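PDB 1ZBP: uncharacterized protein from Vibrio parahaemolyticus, which is of unknown function but belongs to the ImpE family, whose genes are often found in type VI secretion clusters. Local coordinates for residues E128-K133 with D144-D149; G153-L158 with Y165-I170. One frame throughout, in Å; residues are numbered along the deposited sequence.

Contact 1 of 2, residues E128-K133 with D144-D149; sequences ELRQEK and DVRDID
An end-on arginine-aspartate salt bridge ties the chain just beyond helix 116-129 to strand 140-147: Arg-130 and Asp-144 meet tip to tip, their flat groups only 14° from coplanar. NH2 of Arg-130 bonds OD2 of Asp-144 at 3.0 Å and NH1 of Arg-130 bonds OD1 at 3.2 Å, both nearly straight and each using a syn lone pair. Two parallel bonds fix the rotation of both groups, a match for which arginine's paired terminal nitrogens are well suited. Arg-130 is bent at chi3 (73°), and its NE turns to a second acid, Glu-127. Over one face of the guanidinium lies CG of Arg-146, 3.3 Å from NE of Arg-130. The two arginines cross at about a right angle, with their NE atoms 4.2 Å apart; the carboxylates of Asp-144 and Glu-127 probably offset this repulsion. Farther along, a water links the backbones, 2.9 Å from Lys-133 O and 2.8 Å from Val-145 O, while the CA-H of Asp-144 points at Lys-133 O. Val-145 packs its small branched side chain against Trp-243 and Val-245. Such two-nitrogen pairing is a bidentate arginine-carboxylate salt bridge, here joining a helix exit to a sheet strand at the surface.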
loop_
_atom_site.group_PDB
_atom_site.type_symbol
_atom_site.label_atom_id
_atom_site.label_comp_id
_atom_site.label_asym_id
_atom_site.label_seq_id
_atom_site.Cartn_x
_atom_site.Cartn_y
_atom_site.Cartn_z
ATOM N N GLU A 128 9.328 -19.209 7.090
ATOM C CA GLU A 128 10.494 -19.979 7.509
ATOM C C GLU A 128 11.756 -19.336 6.934
ATOM O O GLU A 128 12.803 -19.301 7.578
ATOM C CB GLU A 128 10.372 -21.418 6.997
ATOM C CG GLU A 128 11.455 -22.343 7.507
ATOM C CD GLU A 128 11.383 -22.523 9.007
ATOM O OE1 GLU A 128 10.466 -23.238 9.477
ATOM O OE2 GLU A 128 12.237 -21.935 9.712
ATOM N N LEU A 129 11.638 -18.826 5.712
ATOM C CA LEU A 129 12.753 -18.186 5.034
ATOM C C LEU A 129 12.932 -16.726 5.447
ATOM O O LEU A 129 13.991 -16.137 5.204
ATOM C CB LEU A 129 12.558 -18.272 3.518
ATOM C CG LEU A 129 12.693 -19.672 2.921
ATOM C CD1 LEU A 129 12.270 -19.667 1.457
ATOM C CD2 LEU A 129 14.133 -20.137 3.076
ATOM N N ARG A 130 11.906 -16.144 6.068
ATOM C CA ARG A 130 11.967 -14.744 6.497
ATOM C C ARG A 130 13.152 -14.500 7.425
ATOM O O ARG A 130 13.278 -15.122 8.478
ATOM C CB ARG A 130 10.660 -14.317 7.202
ATOM C CG ARG A 130 10.593 -12.818 7.556
ATOM C CD ARG A 130 9.216 -12.371 8.080
ATOM N NE ARG A 130 8.934 -12.834 9.439
ATOM C CZ ARG A 130 9.548 -12.382 10.527
ATOM N NH1 ARG A 130 10.480 -11.439 10.428
ATOM N NH2 ARG A 130 9.255 -12.889 11.712
ATOM N N GLN A 131 14.038 -13.606 7.013
ATOM C CA GLN A 131 15.188 -13.275 7.827
ATOM C C GLN A 131 14.706 -12.317 8.907
ATOM O O GLN A 131 14.276 -11.208 8.608
ATOM C CB GLN A 131 16.259 -12.596 6.978
ATOM C CG GLN A 131 17.458 -12.106 7.773
ATOM C CD GLN A 131 18.438 -11.312 6.921
ATOM O OE1 GLN A 131 19.030 -11.835 5.973
ATOM N NE2 GLN A 131 18.615 -10.041 7.258
ATOM N N GLU A 132 14.749 -12.756 10.159
ATOM C CA GLU A 132 14.338 -11.908 11.267
ATOM C C GLU A 132 15.348 -10.764 11.374
ATOM O O GLU A 132 16.552 -10.981 11.263
ATOM C CB GLU A 132 14.294 -12.729 12.559
ATOM C CG GLU A 132 13.045 -13.588 12.695
ATOM C CD GLU A 132 13.147 -14.606 13.809
ATOM O OE1 GLU A 132 13.613 -14.236 14.913
ATOM O OE2 GLU A 132 12.753 -15.777 13.578
ATOM N N LYS A 133 14.853 -9.547 11.572
ATOM C CA LYS A 133 15.714 -8.373 11.664
ATOM C C LYS A 133 15.175 -7.439 12.728
ATOM O O LYS A 133 13.987 -7.128 12.729
ATOM C CB LYS A 133 15.748 -7.637 10.319
ATOM C CG LYS A 133 16.930 -6.714 10.124
ATOM C CD LYS A 133 18.195 -7.521 9.912
ATOM C CE LYS A 133 19.314 -6.686 9.317
ATOM N NZ LYS A 133 20.529 -7.526 9.021
ATOM N N ASP A 144 12.424 -7.717 16.496
ATOM C CA ASP A 144 11.867 -8.193 15.239
ATOM C C ASP A 144 10.638 -7.401 14.797
ATOM O O ASP A 144 9.884 -6.885 15.621
ATOM C CB ASP A 144 11.540 -9.681 15.368
ATOM C CG ASP A 144 11.180 -10.327 14.040
ATOM O OD1 ASP A 144 11.624 -9.817 12.990
ATOM O OD2 ASP A 144 10.475 -11.359 14.049
ATOM N N VAL A 145 10.448 -7.328 13.480
ATOM C CA VAL A 145 9.349 -6.593 12.873
ATOM C C VAL A 145 8.776 -7.324 11.652
ATOM O O VAL A 145 9.510 -7.812 10.782
ATOM C CB VAL A 145 9.825 -5.182 12.441
ATOM C CG1 VAL A 145 8.779 -4.504 11.587
ATOM C CG2 VAL A 145 10.096 -4.337 13.689
ATOM N N ARG A 146 7.452 -7.380 11.578
ATOM C CA ARG A 146 6.809 -8.043 10.464
ATOM C C ARG A 146 5.356 -7.598 10.350
ATOM O O ARG A 146 4.758 -7.208 11.344
ATOM C CB ARG A 146 6.906 -9.543 10.693
ATOM C CG ARG A 146 6.677 -10.361 9.466
ATOM C CD ARG A 146 5.274 -10.936 9.455
ATOM N NE ARG A 146 5.016 -11.791 10.599
ATOM C CZ ARG A 146 4.154 -12.800 10.569
ATOM N NH1 ARG A 146 3.482 -13.065 9.450
ATOM N NH2 ARG A 146 3.956 -13.543 11.660
ATOM N N ASP A 147 4.788 -7.636 9.150
ATOM C CA ASP A 147 3.381 -7.247 8.982
ATOM C C ASP A 147 2.516 -8.405 9.511
ATOM O O ASP A 147 2.843 -9.569 9.291
ATOM C CB ASP A 147 3.066 -7.001 7.502
ATOM C CG ASP A 147 1.726 -6.306 7.286
ATOM O OD1 ASP A 147 0.702 -6.769 7.828
ATOM O OD2 ASP A 147 1.698 -5.287 6.564
ATOM N N ILE A 148 1.429 -8.093 10.215
ATOM C CA ILE A 148 0.565 -9.142 10.764
ATOM C C ILE A 148 -0.043 -9.989 9.641
ATOM O O ILE A 148 -0.144 -11.214 9.757
ATOM C CB ILE A 148 -0.558 -8.545 11.659
ATOM C CG1 ILE A 148 0.056 -7.974 12.945
ATOM C CG2 ILE A 148 -1.595 -9.631 12.011
ATOM C CD1 ILE A 148 -0.953 -7.245 13.846
ATOM N N ASP A 149 -0.439 -9.315 8.563
ATOM C CA ASP A 149 -0.996 -9.922 7.352
ATOM C C ASP A 149 -0.096 -11.088 6.920
ATOM O O ASP A 149 1.131 -10.965 6.958
ATOM C CB ASP A 149 -1.006 -8.866 6.246
ATOM C CG ASP A 149 -1.740 -9.315 5.002
ATOM O OD1 ASP A 149 -2.982 -9.203 4.962
ATOM O OD2 ASP A 149 -1.070 -9.785 4.067
HETATM O O HOH W 1 12.230 -7.486 10.480
#

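Contact 2 of 2, residues G153-L158 with Y165-I170; sequences GGYIEL and YFLVPI
Strands 155-159 and 165-169 form an antiparallel beta hairpin, with Ile-156/Val-168 and Leu-158/Phe-166 as its hydrogen-bonded pairs. Ile-156 N reaches Val-168 O at 2.8 Å, and Phe-166 N reaches Leu-158 O at 2.8 Å in an almost straight bond. At the open end Ile-170 N donates to Gly-154 O at 2.6 Å. Gly-153 has positive phi (50°), which suits glycine, and CG1 of Ile-170 packs against the carbonyl of Gly-154. On one face Ile-156 and Val-168 lie side by side, CD1 of Leu-158 meets CG2 of Val-168 at 4.1 Å, and CB of Leu-158 rests against CB of Phe-166, largely branched aliphatic contacts. The other face carries Tyr-155, whose CE1 is 3.6 Å from CG of Pro-169, and Leu-167, whose CD2 touches CB of Tyr-155. Glu-157 lies on this face too, and Tyr-165, with CG anti to the backbone N (chi1 166°), donates its OH to the anti lone pair of Glu-157 OE1 at 2.7 Å, the carboxylate turned 77° from the ring. Arg-81 and Lys-241 also pair with this buried acid, probably favouring its charged form. Helix 65-84 meets Tyr-165 and Leu-167, strand 189-196 meets Leu-158 and Val-168, and strand 91-92 runs parallel beside 165-169.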
loop_
_atom_site.group_PDB
_atom_site.type_symbol
_atom_site.label_atom_id
_atom_site.label_comp_id
_atom_site.label_asym_id
_atom_site.label_seq_id
_atom_site.Cartn_x
_atom_site.Cartn_y
_atom_site.Cartn_z
ATOM N N GLY A 153 3.661 -10.541 5.072
ATOM C CA GLY A 153 4.684 -11.102 5.947
ATOM C C GLY A 153 5.849 -10.194 6.297
ATOM O O GLY A 153 5.681 -9.200 6.997
ATOM N N GLY A 154 7.041 -10.530 5.821
ATOM C CA GLY A 154 8.187 -9.693 6.123
ATOM C C GLY A 154 8.466 -8.711 5.003
ATOM O O GLY A 154 9.620 -8.354 4.768
ATOM N N TYR A 155 7.422 -8.275 4.304
ATOM C CA TYR A 155 7.589 -7.344 3.182
ATOM C C TYR A 155 6.820 -6.035 3.342
ATOM O O TYR A 155 5.800 -5.987 4.016
ATOM C CB TYR A 155 7.107 -7.987 1.875
ATOM C CG TYR A 155 8.001 -9.066 1.331
ATOM C CD1 TYR A 155 8.913 -8.791 0.316
ATOM C CD2 TYR A 155 7.947 -10.371 1.836
ATOM C CE1 TYR A 155 9.743 -9.777 -0.183
ATOM C CE2 TYR A 155 8.780 -11.364 1.340
ATOM C CZ TYR A 155 9.676 -11.062 0.331
ATOM O OH TYR A 155 10.525 -12.043 -0.152
ATOM N N ILE A 156 7.332 -4.968 2.742
ATOM C CA ILE A 156 6.617 -3.706 2.752
ATOM C C ILE A 156 6.345 -3.460 1.280
ATOM O O ILE A 156 6.985 -4.072 0.400
ATOM C CB ILE A 156 7.426 -2.510 3.317
ATOM C CG1 ILE A 156 8.762 -2.379 2.587
ATOM C CG2 ILE A 156 7.578 -2.635 4.820
ATOM C CD1 ILE A 156 9.392 -1.015 2.754
ATOM N N GLU A 157 5.388 -2.582 1.008
ATOM C CA GLU A 157 5.017 -2.269 -0.368
ATOM C C GLU A 157 5.403 -0.823 -0.712
ATOM O O GLU A 157 5.368 0.075 0.133
ATOM C CB GLU A 157 3.512 -2.453 -0.553
ATOM C CG GLU A 157 2.973 -3.824 -0.121
ATOM C CD GLU A 157 1.490 -4.008 -0.467
ATOM O OE1 GLU A 157 1.167 -4.689 -1.457
ATOM O OE2 GLU A 157 0.627 -3.480 0.259
ATOM N N LEU A 158 5.788 -0.597 -1.956
ATOM C CA LEU A 158 6.168 0.740 -2.373
ATOM C C LEU A 158 5.680 0.966 -3.772
ATOM O O LEU A 158 5.641 0.046 -4.571
ATOM C CB LEU A 158 7.695 0.912 -2.336
ATOM C CG LEU A 158 8.408 0.889 -0.974
ATOM C CD1 LEU A 158 9.909 0.707 -1.175
ATOM C CD2 LEU A 158 8.118 2.188 -0.216
ATOM N N TYR A 165 5.297 -1.115 -8.948
ATOM C CA TYR A 165 4.908 -1.676 -7.653
ATOM C C TYR A 165 6.056 -2.543 -7.130
ATOM O O TYR A 165 6.450 -3.526 -7.774
ATOM C CB TYR A 165 3.642 -2.520 -7.831
ATOM C CG TYR A 165 3.292 -3.434 -6.673
ATOM C CD1 TYR A 165 3.208 -2.948 -5.361
ATOM C CD2 TYR A 165 3.021 -4.791 -6.890
ATOM C CE1 TYR A 165 2.860 -3.797 -4.291
ATOM C CE2 TYR A 165 2.682 -5.639 -5.835
ATOM C CZ TYR A 165 2.604 -5.140 -4.542
ATOM O OH TYR A 165 2.285 -5.990 -3.507
ATOM N N PHE A 166 6.601 -2.170 -5.975
ATOM C CA PHE A 166 7.713 -2.908 -5.362
ATOM C C PHE A 166 7.347 -3.639 -4.066
ATOM O O PHE A 166 6.569 -3.142 -3.258
ATOM C CB PHE A 166 8.883 -1.966 -5.044
ATOM C CG PHE A 166 9.762 -1.650 -6.221
ATOM C CD1 PHE A 166 9.325 -0.792 -7.235
ATOM C CD2 PHE A 166 11.055 -2.183 -6.297
ATOM C CE1 PHE A 166 10.171 -0.463 -8.308
ATOM C CE2 PHE A 166 11.908 -1.868 -7.355
ATOM C CZ PHE A 166 11.468 -0.999 -8.373
ATOM N N LEU A 167 7.931 -4.821 -3.891
ATOM C CA LEU A 167 7.764 -5.642 -2.702
ATOM C C LEU A 167 9.174 -5.752 -2.150
ATOM O O LEU A 167 10.044 -6.398 -2.747
ATOM C CB LEU A 167 7.215 -7.021 -3.050
ATOM C CG LEU A 167 5.689 -7.133 -2.935
ATOM C CD1 LEU A 167 5.228 -8.492 -3.454
ATOM C CD2 LEU A 167 5.265 -6.948 -1.479
ATOM N N VAL A 168 9.400 -5.102 -1.014
ATOM C CA VAL A 168 10.720 -5.064 -0.427
ATOM C C VAL A 168 10.772 -5.670 0.962
ATOM O O VAL A 168 10.007 -5.293 1.855
ATOM C CB VAL A 168 11.226 -3.610 -0.376
ATOM C CG1 VAL A 168 12.560 -3.540 0.317
ATOM C CG2 VAL A 168 11.322 -3.066 -1.803
ATOM N N PRO A 169 11.670 -6.644 1.150
ATOM C CA PRO A 169 11.872 -7.347 2.419
ATOM C C PRO A 169 12.141 -6.335 3.522
ATOM O O PRO A 169 12.993 -5.474 3.361
ATOM C CB PRO A 169 13.101 -8.217 2.143
ATOM C CG PRO A 169 12.952 -8.538 0.707
ATOM C CD PRO A 169 12.545 -7.202 0.106
ATOM N N ILE A 170 11.397 -6.423 4.620
ATOM C CA ILE A 170 11.595 -5.513 5.737
ATOM C C ILE A 170 13.066 -5.624 6.159
ATOM O O ILE A 170 13.691 -4.630 6.527
ATOM C CB ILE A 170 10.654 -5.865 6.913
ATOM C CG1 ILE A 170 9.210 -5.621 6.485
ATOM C CG2 ILE A 170 11.005 -5.030 8.142
ATOM C CD1 ILE A 170 8.184 -6.054 7.527
#

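In the fold
Contact 1 closes before contact 2 opens along the chain, and their centres lie 11 Å apart. Contact 1, at the surface with its centre about 18 Å from that of the chain, involves strand 140-147 of the eight-stranded antiparallel sheet; contact 2 lies deeper, its centre about 9 Å from that of the chain, in a separate three-stranded mixed sheet. Residues 148-154 carry the chain from one sheet to the other. They turn back closely enough for Asp-147 N to make a probable hydrogen bond to Gly-153 O, while CD of Arg-130 packs on CA of Gly-154. Together the two contacts bring the end of helix 116-129, strand 140-147 and the hairpin into contact.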